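Local coordinates for protein aminomethyltransferase (Bartonella henselae, PDB 3GIR) that belongs to the aminomethyltransferase (glycine cleavage T-protein) family, combining a folate-binding-type domain with a C-terminal barrel domain, at residues V95-Y100 with C165-L170; L130-T133 with R139-L142. All blocks are in the same frame, centred on the assembly; numbering follows the deposited sequence.

Contact 1. Residues V95-Y100 with C165-L170; sequences VEFLSY and CQVIAL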
ATOM      1  N   VAL A  95      14.126   3.813  18.962  1.00 22.28           N
ATOM      2  CA  VAL A  95      13.775   5.172  18.505  1.00 22.65           C
ATOM      3  C   VAL A  95      14.849   5.845  17.652  1.00 22.52           C
ATOM      4  O   VAL A  95      14.568   6.425  16.590  1.00 22.99           O
ATOM      5  CB  VAL A  95      13.397   6.099  19.709  1.00 23.53           C
ATOM      6  CG1 VAL A  95      13.289   7.608  19.319  1.00 24.09           C
ATOM      7  CG2 VAL A  95      12.094   5.585  20.365  1.00 25.26           C
ATOM      8  N   GLU A  96      16.098   5.830  18.116  1.00 22.84           N
ATOM      9  CA  GLU A  96      17.170   6.415  17.399  1.00 22.18           C
ATOM     10  C   GLU A  96      17.485   5.655  16.079  1.00 20.88           C
ATOM     11  O   GLU A  96      17.732   6.234  15.051  1.00 20.52           O
ATOM     12  CB  GLU A  96      18.402   6.400  18.321  1.00 24.12           C
ATOM     13  CG  GLU A  96      18.213   7.282  19.524  1.00 27.36           C
ATOM     14  CD  GLU A  96      17.457   6.709  20.745  1.00 33.24           C
ATOM     15  OE1 GLU A  96      16.991   5.527  20.781  1.00 28.46           O
ATOM     16  OE2 GLU A  96      17.287   7.520  21.715  1.00 38.09           O
ATOM     17  N   PHE A  97      17.408   4.343  16.120  1.00 19.90           N
ATOM     18  CA  PHE A  97      17.607   3.574  14.930  1.00 18.28           C
ATOM     19  C   PHE A  97      16.563   3.959  13.839  1.00 16.64           C
ATOM     20  O   PHE A  97      16.904   4.199  12.654  1.00 17.97           O
ATOM     21  CB  PHE A  97      17.534   2.111  15.236  1.00 18.06           C
ATOM     22  CG  PHE A  97      17.316   1.273  14.004  1.00 20.06           C
ATOM     23  CD1 PHE A  97      18.179   1.325  12.901  1.00 20.04           C
ATOM     24  CD2 PHE A  97      16.198   0.446  13.943  1.00 19.27           C
ATOM     25  CE1 PHE A  97      17.914   0.578  11.793  1.00 18.17           C
ATOM     26  CE2 PHE A  97      15.908  -0.236  12.776  1.00 21.85           C
ATOM     27  CZ  PHE A  97      16.756  -0.202  11.736  1.00 20.54           C
ATOM     28  N   LEU A  98      15.298   4.018  14.246  1.00 18.18           N
ATOM     29  CA  LEU A  98      14.204   4.298  13.303  1.00 17.91           C
ATOM     30  C   LEU A  98      14.307   5.668  12.705  1.00 19.62           C
ATOM     31  O   LEU A  98      14.043   5.845  11.518  1.00 20.07           O
ATOM     32  CB  LEU A  98      12.815   3.985  13.910  1.00 18.39           C
ATOM     33  CG  LEU A  98      12.586   2.475  14.026  1.00 18.48           C
ATOM     34  CD1 LEU A  98      11.388   2.303  14.990  1.00 19.43           C
ATOM     35  CD2 LEU A  98      12.315   1.815  12.646  1.00 19.64           C
ATOM     36  N   SER A  99      14.742   6.638  13.510  1.00 19.77           N
ATOM     37  CA  SER A  99      14.894   8.013  12.983  1.00 20.01           C
ATOM     38  C   SER A  99      16.094   8.186  12.069  1.00 20.75           C
ATOM     39  O   SER A  99      16.171   9.151  11.347  1.00 21.07           O
ATOM     40  CB  SER A  99      14.964   8.994  14.163  1.00 21.62           C
ATOM     41  OG  SER A  99      13.911   8.811  15.045  1.00 24.36           O
ATOM     42  N   TYR A 100      17.009   7.242  12.075  1.00 20.02           N
ATOM     43  CA  TYR A 100      18.075   7.175  11.078  1.00 20.48           C
ATOM     44  C   TYR A 100      17.677   6.387   9.841  1.00 20.57           C
ATOM     45  O   TYR A 100      17.885   6.800   8.692  1.00 20.18           O
ATOM     46  CB  TYR A 100      19.291   6.565  11.720  1.00 20.97           C
ATOM     47  CG  TYR A 100      20.385   6.239  10.742  1.00 20.28           C
ATOM     48  CD1 TYR A 100      21.066   7.249  10.070  1.00 23.78           C
ATOM     49  CD2 TYR A 100      20.747   4.946  10.474  1.00 20.16           C
ATOM     50  CE1 TYR A 100      22.047   6.959   9.162  1.00 23.53           C
ATOM     51  CE2 TYR A 100      21.763   4.643   9.586  1.00 21.78           C
ATOM     52  CZ  TYR A 100      22.431   5.691   8.937  1.00 20.06           C
ATOM     53  OH  TYR A 100      23.397   5.431   8.004  1.00 23.33           O
ATOM     54  N   CYS A 165      19.591  -2.233  19.153  1.00 24.70           N
ATOM     55  CA  CYS A 165      18.210  -2.518  18.761  0.50 24.98           C
ATOM     56  C   CYS A 165      18.263  -3.822  17.984  1.00 24.66           C
ATOM     57  O   CYS A 165      19.300  -4.138  17.377  1.00 27.50           O
ATOM     58  CB  CYS A 165      17.661  -1.373  17.877  0.50 25.29           C
ATOM     59  SG  CYS A 165      15.919  -1.533  17.337  0.50 28.49           S
ATOM     60  N   GLN A 166      17.147  -4.539  17.944  1.00 23.64           N
ATOM     61  CA  GLN A 166      17.041  -5.728  17.117  1.00 23.52           C
ATOM     62  C   GLN A 166      15.930  -5.553  16.058  1.00 22.54           C
ATOM     63  O   GLN A 166      14.954  -4.884  16.331  1.00 22.23           O
ATOM     64  CB  GLN A 166      16.688  -6.939  17.981  1.00 25.27           C
ATOM     65  CG  GLN A 166      17.754  -7.298  19.049  1.00 30.83           C
ATOM     66  CD  GLN A 166      19.136  -7.598  18.483  1.00 40.76           C
ATOM     67  OE1 GLN A 166      20.156  -7.072  18.974  1.00 47.51           O
ATOM     68  NE2 GLN A 166      19.188  -8.452  17.463  1.00 44.51           N
ATOM     69  N   VAL A 167      16.133  -6.146  14.907  1.00 22.62           N
ATOM     70  CA  VAL A 167      15.184  -6.171  13.796  1.00 21.24           C
ATOM     71  C   VAL A 167      14.865  -7.638  13.598  1.00 20.58           C
ATOM     72  O   VAL A 167      15.779  -8.448  13.390  1.00 22.58           O
ATOM     73  CB  VAL A 167      15.896  -5.611  12.525  1.00 21.83           C
ATOM     74  CG1 VAL A 167      15.009  -5.540  11.328  1.00 23.61           C
ATOM     75  CG2 VAL A 167      16.448  -4.176  12.842  1.00 25.14           C
ATOM     76  N   ILE A 168      13.572  -7.988  13.614  1.00 21.35           N
ATOM     77  CA  ILE A 168      13.129  -9.361  13.609  1.00 19.59           C
ATOM     78  C   ILE A 168      11.995  -9.544  12.557  1.00 19.18           C
ATOM     79  O   ILE A 168      10.956  -8.945  12.715  1.00 19.09           O
ATOM     80  CB  ILE A 168      12.550  -9.776  15.002  1.00 22.34           C
ATOM     81  CG1 ILE A 168      13.554  -9.415  16.106  1.00 27.18           C
ATOM     82  CG2 ILE A 168      12.212 -11.289  14.999  1.00 26.44           C
ATOM     83  CD1 ILE A 168      12.945  -9.481  17.490  1.00 33.16           C
ATOM     84  N   ALA A 169      12.204 -10.437  11.589  1.00 19.48           N
ATOM     85  CA  ALA A 169      11.168 -10.760  10.608  1.00 18.65           C
ATOM     86  C   ALA A 169      10.203 -11.746  11.263  1.00 20.51           C
ATOM     87  O   ALA A 169      10.624 -12.725  11.818  1.00 23.46           O
ATOM     88  CB  ALA A 169      11.793 -11.353   9.352  1.00 20.00           C
ATOM     89  N   LEU A 170       8.909 -11.441  11.268  1.00 18.40           N
ATOM     90  CA  LEU A 170       7.927 -12.276  11.922  1.00 18.41           C
ATOM     91  C   LEU A 170       7.232 -13.200  10.949  1.00 17.76           C
ATOM     92  O   LEU A 170       7.031 -12.858   9.755  1.00 18.98           O
ATOM     93  CB  LEU A 170       6.923 -11.421  12.640  1.00 18.24           C
ATOM     94  CG  LEU A 170       7.375 -10.379  13.672  1.00 18.40           C
ATOM     95  CD1 LEU A 170       6.246  -9.622  14.334  1.00 21.62           C
ATOM     96  CD2 LEU A 170       8.207 -11.068  14.752  1.00 21.80           C
TER
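F97 of helix 94-101 meets V167 of edge strand 166-169 and C165, in the loop just ahead of it, an example of one aromatic side chain carrying a helix-to-sheet contact. The ring atoms CD2, CE2 and CZ do the touching. CE2 of F97 lies 4.0 Å from CG2 of V167, and CZ of F97 is 4.1 Å from the same methyl, so this branch of the valine serves two neighbouring ring carbons. The two side chains cross at about a right angle, and the methyl approaches the ring obliquely. The first side-chain bond of F97 points toward the strand segment, and CG is anti to the backbone N (chi1 163°), which brings the ring to V167.

On the next ring carbon, CD2 of F97, the SG of C165 comes within 3.9 Å, a sulfur-aromatic contact. It is a distant, slanting one: SG stands 5.1 Å from the centroid of the F97 ring and 58° off the ring normal. C165 is modelled in two conformers, so this part is less certain than the valine packing.

About 123 Å² is buried between the two segments, and no hydrogen bond links them. F97 is buried, whereas the first side-chain bond of Q166 points away from the helix and Q166, like I168, is exposed to solvent. Within the helix, S99 is buried and its hydroxyl is satisfied: S99 OG donates to V95 O at 2.9 Å, on the opposite face of that carbonyl from S99 N, and is also hydrogen-bonded to A106 N.

V89 of strand 85-90 and L156 and R159 of helix 149-159 also pack on F97, while V167 touches I87 and F153. Helix 94-101 thus packs on both helix 149-159 and the sheet, whose strand 85-90 pairs with strand 166-169.

Contact 2. Residues L130-T133 with R139-L142; sequences LILT and RFML
T133 and M141 face each other as a hydrogen-bonded pair in an antiparallel beta hairpin, a compact example of how backbone and side chains share the work of a sheet. The backbone supplies two nearly straight bonds, T133 N to M141 O at 2.8 Å (166° at the hydrogen) and M141 N to T133 O at 2.9 Å (163°). One step on, L132 and L142 form the non-hydrogen-bonded pair, their CA atoms 4.6 Å apart.

Weaker CA-H...O contacts accompany the non-hydrogen-bonded pair: CA of L142 sits 3.2 Å from I131 O, and CA of L132 lies 3.3 Å from M141 O. The latter carbonyl thus receives both an N-H and a CA-H from the partner strand.

Apolar packing gathers on the face bearing L130, L132, F140 and L142. Because CG of L132 is anti to its N (chi1 174°), CD1 of L132 lies between two partners, 3.8 Å from CD2 of L142 and 3.8 Å from CD1 of the F140 ring, which it meets obliquely. CD2 of L142 also touches the CB atoms of L130 and L132.

The face with T133 and M141 has a polar element, T133 OG1 being hydrogen-bonded to S114 OG of strand 114-120. Strands 114-120 and 85-90 flank the hairpin, and L98 of helix 94-101 covers L132 and F140.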
ATOM      1  N   LEU A 130       6.277   1.822   3.497  1.00 19.18           N
ATOM      2  CA  LEU A 130       6.131   1.004   4.719  1.00 21.48           C
ATOM      3  C   LEU A 130       5.118   1.688   5.601  1.00 21.40           C
ATOM      4  O   LEU A 130       4.962   2.873   5.496  1.00 21.81           O
ATOM      5  CB  LEU A 130       7.521   0.982   5.450  1.00 24.52           C
ATOM      6  CG  LEU A 130       8.785   0.433   4.821  1.00 26.89           C
ATOM      7  CD1 LEU A 130      10.127   0.751   5.536  1.00 30.06           C
ATOM      8  CD2 LEU A 130       8.679  -1.096   4.681  1.00 28.25           C
ATOM      9  N   ILE A 131       4.513   0.970   6.553  1.00 18.25           N
ATOM     10  CA  ILE A 131       3.787   1.558   7.637  1.00 17.85           C
ATOM     11  C   ILE A 131       4.510   1.176   8.919  1.00 17.15           C
ATOM     12  O   ILE A 131       4.808  -0.022   9.186  1.00 17.29           O
ATOM     13  CB  ILE A 131       2.319   1.093   7.765  1.00 18.57           C
ATOM     14  CG1 ILE A 131       1.605   1.183   6.418  1.00 23.64           C
ATOM     15  CG2 ILE A 131       1.634   1.797   8.916  1.00 19.89           C
ATOM     16  CD1 ILE A 131       1.476   2.601   5.950  1.00 26.55           C
ATOM     17  N   LEU A 132       4.818   2.226   9.706  1.00 17.11           N
ATOM     18  CA  LEU A 132       5.502   2.110  11.008  1.00 17.13           C
ATOM     19  C   LEU A 132       4.485   2.389  12.123  1.00 17.57           C
ATOM     20  O   LEU A 132       3.806   3.420  12.075  1.00 18.29           O
ATOM     21  CB  LEU A 132       6.615   3.143  11.072  1.00 18.06           C
ATOM     22  CG  LEU A 132       7.358   3.280  12.430  1.00 18.93           C
ATOM     23  CD1 LEU A 132       8.168   2.061  12.797  1.00 21.50           C
ATOM     24  CD2 LEU A 132       8.237   4.488  12.451  1.00 19.70           C
ATOM     25  N   THR A 133       4.392   1.495  13.107  1.00 16.36           N
ATOM     26  CA  THR A 133       3.481   1.656  14.272  1.00 17.17           C
ATOM     27  C   THR A 133       4.262   1.507  15.523  1.00 18.40           C
ATOM     28  O   THR A 133       5.104   0.625  15.608  1.00 18.88           O
ATOM     29  CB  THR A 133       2.386   0.562  14.240  1.00 17.36           C
ATOM     30  OG1 THR A 133       1.678   0.683  12.995  1.00 18.91           O
ATOM     31  CG2 THR A 133       1.369   0.783  15.377  1.00 18.92           C
ATOM     32  N   ARG A 139       9.342  -0.470  21.378  1.00 22.23           N
ATOM     33  CA  ARG A 139       8.891  -1.549  20.450  1.00 22.00           C
ATOM     34  C   ARG A 139       8.067  -0.948  19.347  1.00 20.06           C
ATOM     35  O   ARG A 139       7.114  -0.212  19.595  1.00 19.00           O
ATOM     36  CB  ARG A 139       8.067  -2.671  21.100  1.00 23.69           C
ATOM     37  CG  ARG A 139       8.770  -3.435  22.248  1.00 28.98           C
ATOM     38  CD  ARG A 139       7.815  -4.414  22.951  1.00 35.10           C
ATOM     39  NE  ARG A 139       7.165  -5.223  21.945  1.00 36.50           N
ATOM     40  CZ  ARG A 139       5.841  -5.281  21.761  1.00 36.45           C
ATOM     41  NH1 ARG A 139       4.985  -4.705  22.593  1.00 33.92           N
ATOM     42  NH2 ARG A 139       5.396  -5.978  20.759  1.00 35.91           N
ATOM     43  N   PHE A 140       8.416  -1.324  18.121  1.00 17.65           N
ATOM     44  CA  PHE A 140       7.702  -0.821  16.923  1.00 17.66           C
ATOM     45  C   PHE A 140       7.470  -1.962  15.949  1.00 17.63           C
ATOM     46  O   PHE A 140       8.109  -2.990  16.028  1.00 17.61           O
ATOM     47  CB  PHE A 140       8.561   0.232  16.183  1.00 17.50           C
ATOM     48  CG  PHE A 140       8.811   1.521  16.955  1.00 19.47           C
ATOM     49  CD1 PHE A 140       8.204   2.684  16.589  1.00 20.10           C
ATOM     50  CD2 PHE A 140       9.769   1.526  17.992  1.00 20.99           C
ATOM     51  CE1 PHE A 140       8.478   3.845  17.251  1.00 22.64           C
ATOM     52  CE2 PHE A 140      10.032   2.675  18.689  1.00 23.35           C
ATOM     53  CZ  PHE A 140       9.401   3.839  18.319  1.00 20.77           C
ATOM     54  N   MET A 141       6.554  -1.765  15.028  1.00 17.28           N
ATOM     55  CA  MET A 141       6.254  -2.755  13.989  1.00 18.03           C
ATOM     56  C   MET A 141       6.331  -1.990  12.658  1.00 17.49           C
ATOM     57  O   MET A 141       5.917  -0.840  12.526  1.00 16.92           O
ATOM     58  CB  MET A 141       4.819  -3.345  14.119  1.00 18.53           C
ATOM     59  CG  MET A 141       4.520  -4.494  13.254  1.00 21.73           C
ATOM     60  SD  MET A 141       5.436  -5.968  13.835  1.00 26.30           S
ATOM     61  CE  MET A 141       4.477  -6.430  15.329  1.00 29.34           C
ATOM     62  N   LEU A 142       6.918  -2.658  11.685  1.00 15.80           N
ATOM     63  CA  LEU A 142       6.908  -2.222  10.281  1.00 16.99           C
ATOM     64  C   LEU A 142       6.160  -3.264   9.469  1.00 17.38           C
ATOM     65  O   LEU A 142       6.322  -4.495   9.664  1.00 18.71           O
ATOM     66  CB  LEU A 142       8.346  -2.104   9.728  1.00 19.37           C
ATOM     67  CG  LEU A 142       9.160  -0.906  10.185  1.00 21.91           C
ATOM     68  CD1 LEU A 142      10.724  -1.069   9.990  1.00 23.84           C
ATOM     69  CD2 LEU A 142       8.648   0.357   9.487  1.00 25.02           C
TER

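How the contacts relate
Both contacts involve the same five-stranded antiparallel sheet, but they hold it differently. Contact 2 lies in its buried interior, where neighbouring strands are joined by backbone hydrogen bonds and leucine and phenylalanine packing. Contact 1, partly buried, is at the sheet margin: a helix is laid against the edge strand through side chains alone, where Q166, I168 and A169 of that strand are exposed. Helix 94-101 links the two: the same helix that presents F97 to the edge strand sends V95 and L98 to the hairpin. A second meeting, of L170 with M141, falls on the other face of the hairpin. Along the chain, the hairpin forms between the two segments of contact 1.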